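Local coordinates for protein predicted metal-dependent hydrolase of the TIM-barrel fold (PDB 2QPX) that is of unknown function but probably acts as a hydrolase of the amidohydrolase type, binding two zinc ions, at residues A[35-40]-A[57-62]; A[104-109]-A[319-324]; A[129-134]-A[199-204]; A[299-304]-A[311-316]. All coordinates share one frame; numbering follows the deposited sequence.

Interaction 1 (A[35-40]-A[57-62]); sequences AQVSTE and HGFLAL. With EDO (1,2-ethanediol), chain E.
Ser38, whose CB rests against the ring of Phe59, holds the carbonyl oxygen Ala35 O with two donors: Ser38 OG at 2.6 Å and Ser38 N at 3.1 Å. With chi1 at 74°, the hydroxyl lies between its own N and carbonyl carbon, which swings OG back over the last turn of helix 30-37 and leaves the CH2 as the part that meets the ring. Small serine suits this spot, its hydroxyl settled on the backbone. Phe59 CE2 takes the contact, 3.5 Å from Ser38 CB, and Val37 CG1 reaches the same ring carbon at 3.7 Å. Both approach the ring obliquely, and the Val37 and Phe59 side chains cross at about a right angle. Met325 and Leu328 of helix 323-342 and Leu292 also pack on Phe59. Two residues before Phe59, His57 faces the second subunit, where its ring meets Trp355 of that subunit edge-to-face. His57 NE2 donates to O2 of a 1,2-ethanediol, probably from the crystallisation liquor, at 3.0 Å; the diol also bonds to Lys51 O and to Gln351 of the second subunit. The arrangement is helix-to-helix apolar packing in an amidohydrolase-type TIM-barrel protein, joining helix 54-66 to the C-terminal end of helix 30-37.

Interaction 2 (A[104-109]-A[319-324]); sequences FVPDDP and ASTYPE
Phe104 and Ser320 meet where two loops of the TIM barrel come together beside the zinc site: residues 104-109 follow strand 95-101, and residues 319-324 follow the zinc ligand Asp318. Ser320 OG lies at the edge of the Phe104 ring, near its plane, 3.8 Å from CE2. Alongside, Pro106 CB touches Thr321 OG1 at 3.8 Å. An aromatic edge and a proline methylene thus lie against a pair of hydroxyls, and those hydroxyls answer each other, Ser320 OG and Thr321 OG1 being hydrogen-bonded at 2.7 Å. Small hydroxyl residues fit here because each fills little space and supplies the other's polar partner in a buried place. The backbone sets up the pairing: Tyr322 N bonds to Ser320 O at 2.9 Å, closing a classic gamma turn whose middle residue, Thr321, has the positive phi of 79° that such a turn requires. Further out, Thr321 is tied by backbone bonds to Phe21 and Ile23. Phe104 also meets the zinc ligand His20 edge-to-face, while Val37 of helix 30-37 packs on both Ser320 and Thr321. Asp108 forms a salt bridge with Arg33, linking its loop to that same helix. Proline's fixed ring helps to set the course of the 104-109 loop, and Pro106 N sits over one face of the Phe104 ring, 3.9 Å above its plane and offset toward the rim.

Interaction 3 (A[129-134]-A[199-204]); sequences RLETHA and KRLTSK
Leu201 and Glu131 cross at about a right angle, the leucine pointing at the helix and the glutamate passing across the leucine's methyl end. A single methyl does the touching: Leu201 CD2 lies 4.1 Å from Glu131 CG and 4.0 Å from Ala134 CB. These two partners are three residues apart and so project from the same side of helix 130-138, where the short alanine leaves room for the methyl. CG of Leu201 stands opposite its backbone N (chi1 176°), which extends the branch from the loop toward the helix. Glu131 starts toward the leucine but bends at chi2 (78°), so that its methylene stays in the apolar contact while its carboxylate turns away. There OE2 is hydrogen-bonded to Ser168 OG and OE1 to Ile169 N, the two residues just after the zinc-binding, carboxylated Lys167. On the helix's first turn, His133 ND1 donates to Arg129 O at 2.8 Å with an N-H...O angle of 166°, approaching from above the carbonyl plane. The loop backbone is tied down too, Leu201 N to Glu135 and Leu201 O to Arg173, and Ile207 of helix 204-221 also packs on the leucine. The contact splits Glu131 into an apolar stem and a polar end: dispersion holds Leu201 against the helix, while the buried carboxylate is satisfied by two donors and probably helps to place the chain beside the metal-bridging lysine.

Interaction 4 (A[299-304]-A[311-316]); sequences RVFNEA and TRILFA
Ile313 loses the most surface in this contact, and its terminal methyl CD1 makes both close approaches, to Phe301 CE1 at 4.0 Å and to Ala304 CB at 4.0 Å. The isoleucine is fully extended, CG1 lying opposite the backbone N (chi1 -165°) and chi2 also near 180°, so CD1 reaches as far as the side chain allows. A buried strand position of this kind suits isoleucine, whose CB branch favours strand backbone while its long arm spans the gap to a helix. Phe301 leaves helix 297-304 obliquely and brings its ring back toward the strand; the methyl meets that ring at a slant. Ala304, one turn on, is directed at the strand, and its single methyl lets helix and strand come close. The pair belongs to a beta-alpha-beta crossover of the TIM barrel: the chain runs from strand 282-285 through helix 297-304 to strand 313-314, which lies parallel and next to the first. Phe284 of that first strand packs on both Ala304 and Ile313, and Ile359 of helix 349-367 also touches Ile313. The Phe301 ring has further neighbours: His340 meets it edge-to-face, and Asn302 OD1, in its plane at the edge, is hydrogen-bonded to His340 ND1. Beside Ile313, Arg312 forms a salt bridge with Asp49 of the third subunit.

How the interactions relate
Interactions 1 and 2 form one continuous packed region, with Val37 CG2 lying 3.3 Å from Ser320 OG. Interaction 2 also touches interaction 3, where Phe104 CB meets Arg129 NH2 at 3.7 Å, so interaction 2, through its two segments, links interactions 1 and 3, whose centres are 29 Å apart. Of the four, interaction 2 comes nearest the metals, the Phe104 side chain being about 6 Å from a zinc ion; Val37 and Glu131 each stand about 10 Å from one. Interaction 4 lies across the chain's centre from interactions 2 and 3, yet its strand leads through Asp318, a zinc ligand, straight into residues 319-324. Interactions 1 and 4 both border the second subunit.

Interaction 1 (A[35-40]-A[57-62])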
loop_
_atom_site.group_PDB
_atom_site.type_symbol
_atom_site.label_atom_id
_atom_site.label_comp_id
_atom_site.label_asym_id
_atom_site.label_seq_id
_atom_site.Cartn_x
_atom_site.Cartn_y
_atom_site.Cartn_z
ATOM N N ALA A 35 -25.382 13.427 -4.871
ATOM C CA ALA A 35 -24.731 12.960 -3.643
ATOM C C ALA A 35 -24.702 11.438 -3.574
ATOM O O ALA A 35 -23.666 10.839 -3.299
ATOM C CB ALA A 35 -25.405 13.578 -2.406
ATOM N N GLN A 36 -25.820 10.799 -3.874
ATOM C CA GLN A 36 -25.924 9.355 -3.731
ATOM C C GLN A 36 -24.966 8.649 -4.711
ATOM O O GLN A 36 -24.335 7.656 -4.322
ATOM C CB GLN A 36 -27.377 8.897 -3.894
ATOM C CG GLN A 36 -28.250 9.344 -2.721
ATOM C CD GLN A 36 -29.770 9.307 -2.995
ATOM O OE1 GLN A 36 -30.187 9.123 -4.116
ATOM N NE2 GLN A 36 -30.584 9.496 -1.946
ATOM N N VAL A 37 -24.785 9.178 -5.937
ATOM C CA VAL A 37 -23.926 8.526 -6.895
ATOM C C VAL A 37 -22.435 8.845 -6.684
ATOM O O VAL A 37 -21.568 8.151 -7.225
ATOM C CB VAL A 37 -24.386 8.815 -8.353
ATOM C CG1 VAL A 37 -23.897 10.180 -8.843
ATOM C CG2 VAL A 37 -23.903 7.670 -9.288
ATOM N N SER A 38 -22.141 9.839 -5.841
ATOM C CA SER A 38 -20.775 10.271 -5.584
ATOM C C SER A 38 -19.992 9.339 -4.675
ATOM O O SER A 38 -18.813 9.598 -4.399
ATOM C CB SER A 38 -20.760 11.681 -4.982
ATOM O OG SER A 38 -21.187 11.679 -3.633
ATOM N N THR A 39 -20.627 8.248 -4.236
ATOM C CA THR A 39 -20.032 7.305 -3.299
ATOM C C THR A 39 -20.557 5.915 -3.582
ATOM O O THR A 39 -21.602 5.768 -4.202
ATOM C CB THR A 39 -20.408 7.671 -1.824
ATOM O OG1 THR A 39 -19.773 6.773 -0.906
ATOM C CG2 THR A 39 -21.933 7.650 -1.595
ATOM N N GLU A 40 -19.836 4.901 -3.125
ATOM C CA GLU A 40 -20.319 3.529 -3.157
ATOM C C GLU A 40 -21.097 3.104 -1.916
ATOM O O GLU A 40 -21.557 1.963 -1.835
ATOM C CB GLU A 40 -19.144 2.575 -3.426
ATOM C CG GLU A 40 -18.533 2.849 -4.801
ATOM C CD GLU A 40 -19.589 2.783 -5.926
ATOM O OE1 GLU A 40 -20.247 1.739 -6.030
ATOM O OE2 GLU A 40 -19.773 3.758 -6.694
ATOM N N HIS A 57 -18.529 17.604 -3.563
ATOM C CA HIS A 57 -18.180 19.000 -3.861
ATOM C C HIS A 57 -17.629 19.214 -5.248
ATOM O O HIS A 57 -17.923 20.252 -5.880
ATOM C CB HIS A 57 -17.280 19.553 -2.777
ATOM C CG HIS A 57 -17.983 19.655 -1.471
ATOM N ND1 HIS A 57 -18.646 20.791 -1.060
ATOM C CD2 HIS A 57 -18.213 18.719 -0.503
ATOM C CE1 HIS A 57 -19.223 20.562 0.109
ATOM N NE2 HIS A 57 -18.974 19.309 0.471
ATOM N N GLY A 58 -16.873 18.256 -5.767
ATOM C CA GLY A 58 -16.455 18.286 -7.165
ATOM C C GLY A 58 -17.626 18.243 -8.107
ATOM O O GLY A 58 -17.655 18.965 -9.091
ATOM N N PHE A 59 -18.590 17.385 -7.813
ATOM C CA PHE A 59 -19.788 17.315 -8.659
ATOM C C PHE A 59 -20.528 18.630 -8.646
ATOM O O PHE A 59 -20.974 19.115 -9.690
ATOM C CB PHE A 59 -20.788 16.260 -8.157
ATOM C CG PHE A 59 -20.417 14.820 -8.448
ATOM C CD1 PHE A 59 -19.221 14.449 -9.021
ATOM C CD2 PHE A 59 -21.314 13.838 -8.124
ATOM C CE1 PHE A 59 -18.927 13.107 -9.240
ATOM C CE2 PHE A 59 -21.028 12.503 -8.345
ATOM C CZ PHE A 59 -19.834 12.149 -8.898
ATOM N N LEU A 60 -20.678 19.229 -7.472
ATOM C CA LEU A 60 -21.364 20.541 -7.379
ATOM C C LEU A 60 -20.644 21.610 -8.144
ATOM O O LEU A 60 -21.279 22.480 -8.763
ATOM C CB LEU A 60 -21.457 20.999 -5.928
ATOM C CG LEU A 60 -22.435 20.310 -5.025
ATOM C CD1 LEU A 60 -22.472 21.062 -3.659
ATOM C CD2 LEU A 60 -23.858 20.200 -5.619
ATOM N N ALA A 61 -19.320 21.606 -8.093
ATOM C CA ALA A 61 -18.520 22.593 -8.788
ATOM C C ALA A 61 -18.776 22.488 -10.281
ATOM O O ALA A 61 -18.948 23.507 -10.962
ATOM C CB ALA A 61 -16.996 22.398 -8.473
ATOM N N LEU A 62 -18.827 21.274 -10.808
ATOM C CA LEU A 62 -19.075 21.093 -12.233
ATOM C C LEU A 62 -20.505 21.470 -12.593
ATOM O O LEU A 62 -20.713 22.100 -13.611
ATOM C CB LEU A 62 -18.735 19.681 -12.732
ATOM C CG LEU A 62 -17.305 19.456 -13.256
ATOM C CD1 LEU A 62 -16.375 19.379 -12.065
ATOM C CD2 LEU A 62 -17.252 18.190 -14.067
HETATM C C1 EDO E . -22.119 19.557 2.718
HETATM O O1 EDO E . -23.229 18.993 3.385
HETATM C C2 EDO E . -21.125 19.892 3.836
HETATM O O2 EDO E . -19.801 19.717 3.354
#

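Interaction 2 (A[104-109]-A[319-324])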
loop_
_atom_site.group_PDB
_atom_site.type_symbol
_atom_site.label_atom_id
_atom_site.label_comp_id
_atom_site.label_asym_id
_atom_site.label_seq_id
_atom_site.Cartn_x
_atom_site.Cartn_y
_atom_site.Cartn_z
ATOM N N PHE A 104 -25.358 -2.901 -15.045
ATOM C CA PHE A 104 -25.765 -2.026 -13.931
ATOM C C PHE A 104 -26.872 -1.091 -14.387
ATOM O O PHE A 104 -26.717 -0.389 -15.379
ATOM C CB PHE A 104 -24.598 -1.188 -13.434
ATOM C CG PHE A 104 -25.003 -0.088 -12.466
ATOM C CD1 PHE A 104 -25.533 -0.395 -11.242
ATOM C CD2 PHE A 104 -24.931 1.259 -12.847
ATOM C CE1 PHE A 104 -25.954 0.603 -10.390
ATOM C CE2 PHE A 104 -25.323 2.250 -11.991
ATOM C CZ PHE A 104 -25.863 1.923 -10.780
ATOM N N VAL A 105 -27.972 -1.075 -13.652
ATOM C CA VAL A 105 -29.111 -0.249 -14.022
ATOM C C VAL A 105 -29.434 0.697 -12.876
ATOM O O VAL A 105 -29.938 0.274 -11.822
ATOM C CB VAL A 105 -30.329 -1.112 -14.341
ATOM C CG1 VAL A 105 -31.550 -0.207 -14.666
ATOM C CG2 VAL A 105 -30.036 -2.045 -15.510
ATOM N N PRO A 106 -29.127 1.998 -13.047
ATOM C CA PRO A 106 -29.482 2.952 -11.979
ATOM C C PRO A 106 -30.984 3.185 -12.006
ATOM O O PRO A 106 -31.625 2.960 -13.025
ATOM C CB PRO A 106 -28.730 4.227 -12.380
ATOM C CG PRO A 106 -28.617 4.135 -13.881
ATOM C CD PRO A 106 -28.499 2.653 -14.201
ATOM N N ASP A 107 -31.540 3.666 -10.902
ATOM C CA ASP A 107 -32.969 3.981 -10.867
ATOM C C ASP A 107 -33.286 5.113 -11.836
ATOM O O ASP A 107 -32.507 6.047 -11.958
ATOM C CB ASP A 107 -33.388 4.405 -9.459
ATOM C CG ASP A 107 -33.362 3.286 -8.449
ATOM O OD1 ASP A 107 -33.337 2.106 -8.815
ATOM O OD2 ASP A 107 -33.366 3.619 -7.255
ATOM N N ASP A 108 -34.436 5.023 -12.501
ATOM C CA ASP A 108 -34.880 5.964 -13.532
ATOM C C ASP A 108 -33.904 6.041 -14.713
ATOM O O ASP A 108 -33.525 7.135 -15.137
ATOM C CB ASP A 108 -35.107 7.339 -12.903
ATOM C CG ASP A 108 -35.892 7.254 -11.644
ATOM O OD1 ASP A 108 -37.118 6.998 -11.733
ATOM O OD2 ASP A 108 -35.306 7.393 -10.549
ATOM N N PRO A 109 -33.498 4.869 -15.246
ATOM C CA PRO A 109 -32.438 4.855 -16.245
ATOM C C PRO A 109 -32.886 5.321 -17.625
ATOM O O PRO A 109 -34.087 5.218 -17.978
ATOM C CB PRO A 109 -32.110 3.371 -16.387
ATOM C CG PRO A 109 -33.394 2.710 -16.124
ATOM C CD PRO A 109 -34.018 3.502 -15.005
ATOM N N ALA A 319 -18.311 6.176 -14.726
ATOM C CA ALA A 319 -19.364 7.079 -14.340
ATOM C C ALA A 319 -20.749 6.522 -14.696
ATOM O O ALA A 319 -20.915 5.823 -15.703
ATOM C CB ALA A 319 -19.160 8.453 -15.022
ATOM N N SER A 320 -21.740 6.859 -13.863
ATOM C CA SER A 320 -23.143 6.618 -14.158
ATOM C C SER A 320 -23.922 7.855 -13.854
ATOM O O SER A 320 -23.424 8.798 -13.230
ATOM C CB SER A 320 -23.762 5.469 -13.337
ATOM O OG SER A 320 -24.079 5.819 -12.015
ATOM N N THR A 321 -25.189 7.785 -14.251
ATOM C CA THR A 321 -26.277 8.609 -13.722
ATOM C C THR A 321 -26.328 10.037 -14.277
ATOM O O THR A 321 -27.306 10.411 -14.910
ATOM C CB THR A 321 -26.268 8.572 -12.150
ATOM O OG1 THR A 321 -26.416 7.226 -11.706
ATOM C CG2 THR A 321 -27.405 9.447 -11.544
ATOM N N TYR A 322 -25.282 10.819 -14.050
ATOM C CA TYR A 322 -25.222 12.196 -14.449
ATOM C C TYR A 322 -23.909 12.580 -15.070
ATOM O O TYR A 322 -22.865 12.046 -14.719
ATOM C CB TYR A 322 -25.478 13.074 -13.223
ATOM C CG TYR A 322 -26.905 13.199 -12.702
ATOM C CD1 TYR A 322 -27.992 13.323 -13.561
ATOM C CD2 TYR A 322 -27.156 13.261 -11.344
ATOM C CE1 TYR A 322 -29.276 13.541 -13.062
ATOM C CE2 TYR A 322 -28.417 13.490 -10.841
ATOM C CZ TYR A 322 -29.487 13.618 -11.705
ATOM O OH TYR A 322 -30.712 13.848 -11.153
ATOM N N PRO A 323 -23.928 13.575 -15.972
ATOM C CA PRO A 323 -22.700 13.951 -16.674
ATOM C C PRO A 323 -21.613 14.526 -15.797
ATOM O O PRO A 323 -20.442 14.447 -16.164
ATOM C CB PRO A 323 -23.176 14.939 -17.737
ATOM C CG PRO A 323 -24.457 15.527 -17.150
ATOM C CD PRO A 323 -25.103 14.337 -16.464
ATOM N N GLU A 324 -21.976 15.073 -14.641
ATOM C CA GLU A 324 -20.940 15.551 -13.702
ATOM C C GLU A 324 -19.947 14.466 -13.310
ATOM O O GLU A 324 -18.773 14.766 -13.076
ATOM C CB GLU A 324 -21.548 16.112 -12.418
ATOM C CG GLU A 324 -22.343 17.381 -12.589
ATOM C CD GLU A 324 -23.822 17.192 -12.954
ATOM O OE1 GLU A 324 -24.238 16.127 -13.430
ATOM O OE2 GLU A 324 -24.569 18.195 -12.847
#

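Interaction 3 (A[129-134]-A[199-204])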
loop_
_atom_site.group_PDB
_atom_site.type_symbol
_atom_site.label_atom_id
_atom_site.label_comp_id
_atom_site.label_asym_id
_atom_site.label_seq_id
_atom_site.Cartn_x
_atom_site.Cartn_y
_atom_site.Cartn_z
ATOM N N ARG A 129 -22.155 -7.877 -19.638
ATOM C CA ARG A 129 -21.857 -8.317 -18.268
ATOM C C ARG A 129 -22.200 -9.811 -18.122
ATOM O O ARG A 129 -23.374 -10.252 -18.282
ATOM C CB ARG A 129 -22.623 -7.488 -17.232
ATOM C CG ARG A 129 -22.168 -7.832 -15.810
ATOM C CD ARG A 129 -22.865 -7.081 -14.768
ATOM N NE ARG A 129 -22.391 -5.714 -14.694
ATOM C CZ ARG A 129 -22.521 -4.955 -13.621
ATOM N NH1 ARG A 129 -23.166 -5.404 -12.558
ATOM N NH2 ARG A 129 -22.008 -3.756 -13.615
ATOM N N LEU A 130 -21.185 -10.598 -17.811
ATOM C CA LEU A 130 -21.368 -12.045 -17.733
ATOM C C LEU A 130 -22.382 -12.490 -16.671
ATOM O O LEU A 130 -23.251 -13.283 -16.942
ATOM C CB LEU A 130 -20.012 -12.704 -17.487
ATOM C CG LEU A 130 -19.035 -12.624 -18.692
ATOM C CD1 LEU A 130 -17.607 -13.000 -18.198
ATOM C CD2 LEU A 130 -19.456 -13.527 -19.870
ATOM N N GLU A 131 -22.202 -12.016 -15.445
ATOM C CA GLU A 131 -22.982 -12.551 -14.329
ATOM C C GLU A 131 -24.478 -12.254 -14.459
ATOM O O GLU A 131 -25.316 -13.070 -14.078
ATOM C CB GLU A 131 -22.437 -12.135 -12.958
ATOM C CG GLU A 131 -21.076 -12.714 -12.615
ATOM C CD GLU A 131 -19.863 -12.043 -13.272
ATOM O OE1 GLU A 131 -20.023 -10.997 -13.979
ATOM O OE2 GLU A 131 -18.754 -12.595 -13.024
ATOM N N THR A 132 -24.838 -11.060 -14.950
ATOM C CA THR A 132 -26.252 -10.704 -15.102
ATOM C C THR A 132 -26.905 -11.519 -16.222
ATOM O O THR A 132 -28.038 -11.964 -16.098
ATOM C CB THR A 132 -26.400 -9.177 -15.268
ATOM O OG1 THR A 132 -25.455 -8.749 -16.205
ATOM C CG2 THR A 132 -26.115 -8.450 -13.962
ATOM N N HIS A 133 -26.181 -11.786 -17.314
ATOM C CA HIS A 133 -26.689 -12.669 -18.353
ATOM C C HIS A 133 -26.833 -14.085 -17.782
ATOM O O HIS A 133 -27.863 -14.747 -18.001
ATOM C CB HIS A 133 -25.810 -12.646 -19.605
ATOM C CG HIS A 133 -26.025 -11.448 -20.462
ATOM N ND1 HIS A 133 -25.308 -10.279 -20.316
ATOM C CD2 HIS A 133 -26.898 -11.229 -21.474
ATOM C CE1 HIS A 133 -25.730 -9.401 -21.218
ATOM N NE2 HIS A 133 -26.713 -9.947 -21.920
ATOM N N ALA A 134 -25.859 -14.514 -16.983
ATOM C CA ALA A 134 -25.926 -15.843 -16.346
ATOM C C ALA A 134 -27.206 -15.959 -15.481
ATOM O O ALA A 134 -27.920 -16.973 -15.510
ATOM C CB ALA A 134 -24.662 -16.115 -15.519
ATOM N N LYS A 199 -31.953 -14.607 -6.955
ATOM C CA LYS A 199 -31.572 -14.410 -8.323
ATOM C C LYS A 199 -30.069 -14.152 -8.459
ATOM O O LYS A 199 -29.422 -14.680 -9.379
ATOM C CB LYS A 199 -32.324 -13.246 -8.984
ATOM C CG LYS A 199 -32.022 -13.171 -10.485
ATOM C CD LYS A 199 -32.761 -12.073 -11.235
ATOM C CE LYS A 199 -32.407 -12.078 -12.687
ATOM N NZ LYS A 199 -33.102 -10.958 -13.428
ATOM N N ARG A 200 -29.523 -13.387 -7.532
ATOM C CA ARG A 200 -28.117 -12.965 -7.537
ATOM C C ARG A 200 -27.162 -14.168 -7.609
ATOM O O ARG A 200 -27.252 -15.059 -6.778
ATOM C CB ARG A 200 -27.876 -12.199 -6.232
ATOM C CG ARG A 200 -26.612 -11.392 -6.087
ATOM C CD ARG A 200 -26.708 -10.503 -4.814
ATOM N NE ARG A 200 -25.514 -10.620 -3.983
ATOM C CZ ARG A 200 -24.460 -9.815 -4.029
ATOM N NH1 ARG A 200 -24.419 -8.777 -4.858
ATOM N NH2 ARG A 200 -23.427 -10.053 -3.237
ATOM N N LEU A 201 -26.243 -14.161 -8.566
ATOM C CA LEU A 201 -25.212 -15.207 -8.683
ATOM C C LEU A 201 -24.056 -14.907 -7.686
ATOM O O LEU A 201 -23.372 -13.898 -7.802
ATOM C CB LEU A 201 -24.679 -15.269 -10.104
ATOM C CG LEU A 201 -23.538 -16.235 -10.377
ATOM C CD1 LEU A 201 -23.891 -17.674 -9.890
ATOM C CD2 LEU A 201 -23.149 -16.175 -11.843
ATOM N N THR A 202 -23.892 -15.777 -6.699
ATOM C CA THR A 202 -22.908 -15.636 -5.631
ATOM C C THR A 202 -22.061 -16.895 -5.410
ATOM O O THR A 202 -21.207 -16.908 -4.530
ATOM C CB THR A 202 -23.585 -15.242 -4.298
ATOM O OG1 THR A 202 -24.452 -16.303 -3.858
ATOM C CG2 THR A 202 -24.357 -13.894 -4.452
ATOM N N SER A 203 -22.274 -17.924 -6.222
ATOM C CA SER A 203 -21.551 -19.202 -6.062
ATOM C C SER A 203 -20.122 -19.093 -6.647
ATOM O O SER A 203 -19.977 -18.922 -7.865
ATOM C CB SER A 203 -22.262 -20.288 -6.853
ATOM O OG SER A 203 -21.486 -21.487 -6.891
ATOM N N LYS A 204 -19.101 -19.173 -5.791
ATOM C CA LYS A 204 -17.718 -19.147 -6.228
ATOM C C LYS A 204 -17.385 -20.312 -7.185
ATOM O O LYS A 204 -16.778 -20.086 -8.243
ATOM C CB LYS A 204 -16.740 -19.051 -5.057
ATOM C CG LYS A 204 -15.297 -18.967 -5.531
ATOM C CD LYS A 204 -14.388 -18.536 -4.438
ATOM C CE LYS A 204 -12.911 -18.785 -4.745
ATOM N NZ LYS A 204 -12.385 -18.103 -5.950
#

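Interaction 4 (A[299-304]-A[311-316])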
loop_
_atom_site.group_PDB
_atom_site.type_symbol
_atom_site.label_atom_id
_atom_site.label_comp_id
_atom_site.label_asym_id
_atom_site.label_seq_id
_atom_site.Cartn_x
_atom_site.Cartn_y
_atom_site.Cartn_z
ATOM N N ARG A 299 -1.636 11.378 -7.468
ATOM C CA ARG A 299 -0.704 10.458 -6.796
ATOM C C ARG A 299 -0.993 9.012 -7.139
ATOM O O ARG A 299 -0.063 8.226 -7.355
ATOM C CB ARG A 299 -0.638 10.676 -5.295
ATOM C CG ARG A 299 -1.691 10.096 -4.449
ATOM C CD ARG A 299 -1.408 10.364 -2.923
ATOM N NE ARG A 299 -1.452 11.803 -2.708
ATOM C CZ ARG A 299 -2.532 12.499 -2.414
ATOM N NH1 ARG A 299 -3.710 11.910 -2.177
ATOM N NH2 ARG A 299 -2.415 13.820 -2.307
ATOM N N VAL A 300 -2.274 8.656 -7.259
ATOM C CA VAL A 300 -2.655 7.309 -7.710
ATOM C C VAL A 300 -2.209 7.025 -9.131
ATOM O O VAL A 300 -1.645 5.956 -9.403
ATOM C CB VAL A 300 -4.165 7.013 -7.485
ATOM C CG1 VAL A 300 -4.572 5.693 -8.143
ATOM C CG2 VAL A 300 -4.439 6.976 -5.959
ATOM N N PHE A 301 -2.359 7.989 -10.047
ATOM C CA PHE A 301 -1.840 7.808 -11.378
ATOM C C PHE A 301 -0.335 7.562 -11.338
ATOM O O PHE A 301 0.196 6.631 -11.975
ATOM C CB PHE A 301 -2.171 9.009 -12.272
ATOM C CG PHE A 301 -1.678 8.838 -13.665
ATOM C CD1 PHE A 301 -2.458 8.171 -14.605
ATOM C CD2 PHE A 301 -0.421 9.257 -14.025
ATOM C CE1 PHE A 301 -1.960 7.941 -15.880
ATOM C CE2 PHE A 301 0.076 9.010 -15.287
ATOM C CZ PHE A 301 -0.680 8.373 -16.209
ATOM N N ASN A 302 0.382 8.415 -10.603
ATOM C CA ASN A 302 1.814 8.284 -10.553
ATOM C C ASN A 302 2.233 6.919 -10.017
ATOM O O ASN A 302 3.143 6.284 -10.541
ATOM C CB ASN A 302 2.421 9.361 -9.661
ATOM C CG ASN A 302 2.281 10.765 -10.209
ATOM O OD1 ASN A 302 2.055 10.964 -11.407
ATOM N ND2 ASN A 302 2.438 11.766 -9.313
ATOM N N GLU A 303 1.596 6.493 -8.947
ATOM C CA GLU A 303 1.915 5.202 -8.331
ATOM C C GLU A 303 1.622 4.046 -9.305
ATOM O O GLU A 303 2.417 3.115 -9.433
ATOM C CB GLU A 303 1.130 4.998 -7.030
ATOM C CG GLU A 303 1.557 5.878 -5.866
ATOM C CD GLU A 303 0.552 5.888 -4.714
ATOM O OE1 GLU A 303 -0.222 4.912 -4.567
ATOM O OE2 GLU A 303 0.523 6.903 -3.952
ATOM N N ALA A 304 0.502 4.176 -10.011
ATOM C CA ALA A 304 0.023 3.181 -10.973
ATOM C C ALA A 304 1.000 2.909 -12.114
ATOM O O ALA A 304 1.056 1.795 -12.618
ATOM C CB ALA A 304 -1.359 3.613 -11.539
ATOM N N THR A 311 1.565 2.148 -22.442
ATOM C CA THR A 311 0.653 1.596 -23.415
ATOM C C THR A 311 -0.317 0.534 -22.853
ATOM O O THR A 311 -1.065 -0.081 -23.609
ATOM C CB THR A 311 1.419 1.007 -24.581
ATOM O OG1 THR A 311 2.402 0.087 -24.080
ATOM C CG2 THR A 311 2.073 2.160 -25.413
ATOM N N ARG A 312 -0.331 0.369 -21.520
ATOM C CA ARG A 312 -1.252 -0.573 -20.871
ATOM C C ARG A 312 -2.282 0.066 -19.954
ATOM O O ARG A 312 -3.215 -0.620 -19.519
ATOM C CB ARG A 312 -0.474 -1.613 -20.089
ATOM C CG ARG A 312 0.381 -2.573 -20.979
ATOM C CD ARG A 312 -0.445 -3.459 -21.905
ATOM N NE ARG A 312 0.430 -4.492 -22.445
ATOM C CZ ARG A 312 0.821 -5.566 -21.765
ATOM N NH1 ARG A 312 0.262 -5.862 -20.591
ATOM N NH2 ARG A 312 1.738 -6.356 -22.277
ATOM N N ILE A 313 -2.097 1.353 -19.636
ATOM C CA ILE A 313 -3.020 2.088 -18.760
ATOM C C ILE A 313 -4.022 2.854 -19.646
ATOM O O ILE A 313 -3.659 3.410 -20.675
ATOM C CB ILE A 313 -2.298 2.930 -17.640
ATOM C CG1 ILE A 313 -3.303 3.356 -16.544
ATOM C CG2 ILE A 313 -1.540 4.099 -18.243
ATOM C CD1 ILE A 313 -2.683 4.019 -15.272
ATOM N N LEU A 314 -5.293 2.835 -19.248
ATOM C CA LEU A 314 -6.403 3.389 -20.054
ATOM C C LEU A 314 -7.155 4.445 -19.249
ATOM O O LEU A 314 -7.228 4.378 -18.031
ATOM C CB LEU A 314 -7.432 2.293 -20.401
ATOM C CG LEU A 314 -6.901 0.994 -21.018
ATOM C CD1 LEU A 314 -8.043 -0.029 -21.243
ATOM C CD2 LEU A 314 -6.136 1.268 -22.319
ATOM N N PHE A 315 -7.745 5.411 -19.949
ATOM C CA PHE A 315 -8.781 6.253 -19.352
ATOM C C PHE A 315 -10.133 5.512 -19.297
ATOM O O PHE A 315 -10.595 4.946 -20.286
ATOM C CB PHE A 315 -9.035 7.535 -20.148
ATOM C CG PHE A 315 -10.228 8.295 -19.668
ATOM C CD1 PHE A 315 -10.187 8.969 -18.458
ATOM C CD2 PHE A 315 -11.418 8.264 -20.374
ATOM C CE1 PHE A 315 -11.297 9.611 -17.981
ATOM C CE2 PHE A 315 -12.561 8.900 -19.880
ATOM C CZ PHE A 315 -12.478 9.582 -18.722
ATOM N N ALA A 316 -10.771 5.578 -18.123
ATOM C CA ALA A 316 -12.191 5.333 -17.979
ATOM C C ALA A 316 -12.699 6.184 -16.840
ATOM O O ALA A 316 -11.941 6.574 -15.967
ATOM C CB ALA A 316 -12.539 3.844 -17.692
#